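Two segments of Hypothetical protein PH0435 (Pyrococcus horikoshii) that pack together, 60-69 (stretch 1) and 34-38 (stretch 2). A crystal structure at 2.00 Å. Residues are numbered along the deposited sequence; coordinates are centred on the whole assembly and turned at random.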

# COMPACT_ATOMS: atom_id res chain seq x y z
N ASN A 60 12.56 0.90 1.15
CA ASN A 60 11.80 -0.35 1.13
C ASN A 60 10.72 -0.54 0.06
O ASN A 60 10.40 -1.67 -0.30
CB ASN A 60 11.12 -0.58 2.49
CG ASN A 60 12.06 -0.43 3.66
OD1 ASN A 60 13.19 -0.92 3.64
ND2 ASN A 60 11.60 0.25 4.71
N LEU A 61 10.15 0.55 -0.43
CA LEU A 61 9.06 0.45 -1.40
C LEU A 61 9.23 -0.53 -2.56
O LEU A 61 8.42 -1.45 -2.71
CB LEU A 61 8.70 1.84 -1.95
CG LEU A 61 7.42 1.87 -2.78
CD1 LEU A 61 6.27 1.29 -1.98
CD2 LEU A 61 7.12 3.30 -3.20
N PHE A 62 10.26 -0.34 -3.38
CA PHE A 62 10.47 -1.22 -4.52
C PHE A 62 10.77 -2.66 -4.10
O PHE A 62 10.39 -3.61 -4.79
CB PHE A 62 11.59 -0.66 -5.41
CG PHE A 62 11.11 0.42 -6.36
CD1 PHE A 62 10.12 1.32 -5.97
CD2 PHE A 62 11.65 0.54 -7.64
CE1 PHE A 62 9.67 2.32 -6.83
CE2 PHE A 62 11.21 1.53 -8.51
CZ PHE A 62 10.22 2.43 -8.11
N LYS A 63 11.44 -2.83 -2.97
CA LYS A 63 11.73 -4.16 -2.48
C LYS A 63 10.38 -4.79 -2.11
O LYS A 63 10.14 -5.98 -2.35
CB LYS A 63 12.63 -4.09 -1.24
CG LYS A 63 12.89 -5.44 -0.58
CD LYS A 63 13.97 -5.33 0.49
CE LYS A 63 14.19 -6.68 1.16
NZ LYS A 63 14.51 -7.74 0.17
N ALA A 64 9.50 -3.98 -1.54
CA ALA A 64 8.17 -4.44 -1.14
C ALA A 64 7.35 -4.85 -2.36
O ALA A 64 6.70 -5.90 -2.37
CB ALA A 64 7.45 -3.34 -0.37
N LEU A 65 7.37 -4.01 -3.39
CA LEU A 65 6.63 -4.29 -4.61
C LEU A 65 7.14 -5.57 -5.30
O LEU A 65 6.36 -6.32 -5.87
CB LEU A 65 6.71 -3.10 -5.56
CG LEU A 65 5.97 -1.84 -5.09
CD1 LEU A 65 6.39 -0.63 -5.91
CD2 LEU A 65 4.47 -2.08 -5.21
N ARG A 66 8.44 -5.81 -5.23
CA ARG A 66 8.98 -7.02 -5.86
C ARG A 66 8.45 -8.23 -5.09
O ARG A 66 8.13 -9.27 -5.68
CB ARG A 66 10.51 -7.02 -5.85
CG ARG A 66 11.11 -5.90 -6.69
CD ARG A 66 12.61 -6.07 -6.86
NE ARG A 66 13.23 -4.84 -7.33
CZ ARG A 66 13.64 -3.86 -6.53
NH1 ARG A 66 13.50 -3.98 -5.21
NH2 ARG A 66 14.19 -2.76 -7.03
N TYR A 67 8.34 -8.08 -3.77
CA TYR A 67 7.83 -9.15 -2.93
C TYR A 67 6.39 -9.46 -3.34
O TYR A 67 6.01 -10.62 -3.49
CB TYR A 67 7.84 -8.72 -1.46
CG TYR A 67 7.22 -9.74 -0.53
CD1 TYR A 67 7.96 -10.84 -0.08
CD2 TYR A 67 5.88 -9.66 -0.16
CE1 TYR A 67 7.38 -11.82 0.70
CE2 TYR A 67 5.29 -10.64 0.62
CZ TYR A 67 6.04 -11.72 1.05
OH TYR A 67 5.45 -12.72 1.78
N MSE A 68 5.61 -8.41 -3.54
CA MSE A 68 4.21 -8.56 -3.94
C MSE A 68 4.05 -9.27 -5.27
O MSE A 68 3.19 -10.15 -5.42
CB MSE A 68 3.53 -7.19 -4.00
CG MSE A 68 3.37 -6.53 -2.64
SE MSE A 68 2.36 -7.63 -1.40
CE MSE A 68 2.97 -6.85 0.27
N ASP A 69 4.86 -8.91 -6.26
CA ASP A 69 4.75 -9.56 -7.55
C ASP A 69 5.19 -11.02 -7.47
O ASP A 69 4.58 -11.89 -8.09
CB ASP A 69 5.56 -8.82 -8.61
CG ASP A 69 4.85 -7.56 -9.10
OD1 ASP A 69 3.60 -7.54 -9.10
OD2 ASP A 69 5.54 -6.61 -9.50
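Stretch 2 (34-38) VGVIG

Stretch 2 is a short β-strand that packs nearly antiparallel against one face of the helix in stretch 1, through a small, largely apolar contact centred on Ile37, without hydrogen bonds. Residues 34-38 are extended throughout, and the strand runs at 166° to the N-to-C direction of the helix, with a closest approach of 9.5 Å between the two axes. The register follows this opposed course: the CA of Ile37 lies 6.8 Å from the CA of Ala64, and one turn further along the helix the CA of Gly35 lies 6.6 Å from the CA of Met68. The alternation of the strand and the four-residue repeat of the helix thus coincide.

Ile37 points its CA-to-CB bond toward the helix and, with chi1 in m and chi2 in t, extends its CD1 among three helix residues. Ile37 CD1 comes to 3.5 Å from Ala64 CB, 3.8 Å from Leu65 CD2 and 4.2 Å from Leu61 CD1. The small side chain of Ala64 faces the strand directly, whereas Leu61 and Leu65 leave the helix sideways, with their ends coming nearer the strand.

Met68, present as selenomethionine, covers the strand on the N-terminal side of Ile37. Its SE lies 3.8 Å from Gly35 CA, and its CE reaches 3.5 Å from Val36 O and 4.1 Å from Ile37 CG1. The absence of a side chain at Gly35 makes this approach possible, since an ideal CB there would point toward the helix and fall 2.4 Å from Met68 SE, a clash. Val34 and Val36 direct their side chains away, so Val36 meets Met68 through its carbonyl oxygen. No hydrogen bond joins the two stretches, and together they bury 250 Å².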

# COMPACT_ATOMS: atom_id res chain seq x y z
N VAL A 34 -4.97 -9.66 -2.42
CA VAL A 34 -4.52 -8.31 -2.07
C VAL A 34 -3.36 -8.23 -1.09
O VAL A 34 -3.28 -8.98 -0.11
CB VAL A 34 -5.71 -7.48 -1.53
CG1 VAL A 34 -6.38 -8.22 -0.40
CG2 VAL A 34 -5.24 -6.11 -1.06
N GLY A 35 -2.45 -7.31 -1.37
CA GLY A 35 -1.29 -7.11 -0.52
C GLY A 35 -1.26 -5.69 -0.01
O GLY A 35 -1.73 -4.76 -0.67
N VAL A 36 -0.74 -5.51 1.20
CA VAL A 36 -0.64 -4.19 1.77
C VAL A 36 0.80 -3.88 2.11
O VAL A 36 1.51 -4.71 2.69
CB VAL A 36 -1.48 -4.07 3.06
CG1 VAL A 36 -1.04 -2.82 3.85
CG2 VAL A 36 -2.96 -3.99 2.72
N ILE A 37 1.25 -2.70 1.72
CA ILE A 37 2.58 -2.24 2.06
C ILE A 37 2.24 -1.07 2.97
O ILE A 37 1.81 -0.02 2.51
CB ILE A 37 3.36 -1.72 0.83
CG1 ILE A 37 3.51 -2.83 -0.21
CG2 ILE A 37 4.74 -1.25 1.27
CD1 ILE A 37 4.25 -2.38 -1.47
N GLY A 38 2.40 -1.28 4.28
CA GLY A 38 2.07 -0.23 5.22
C GLY A 38 2.58 -0.49 6.62
O GLY A 38 3.62 -1.13 6.80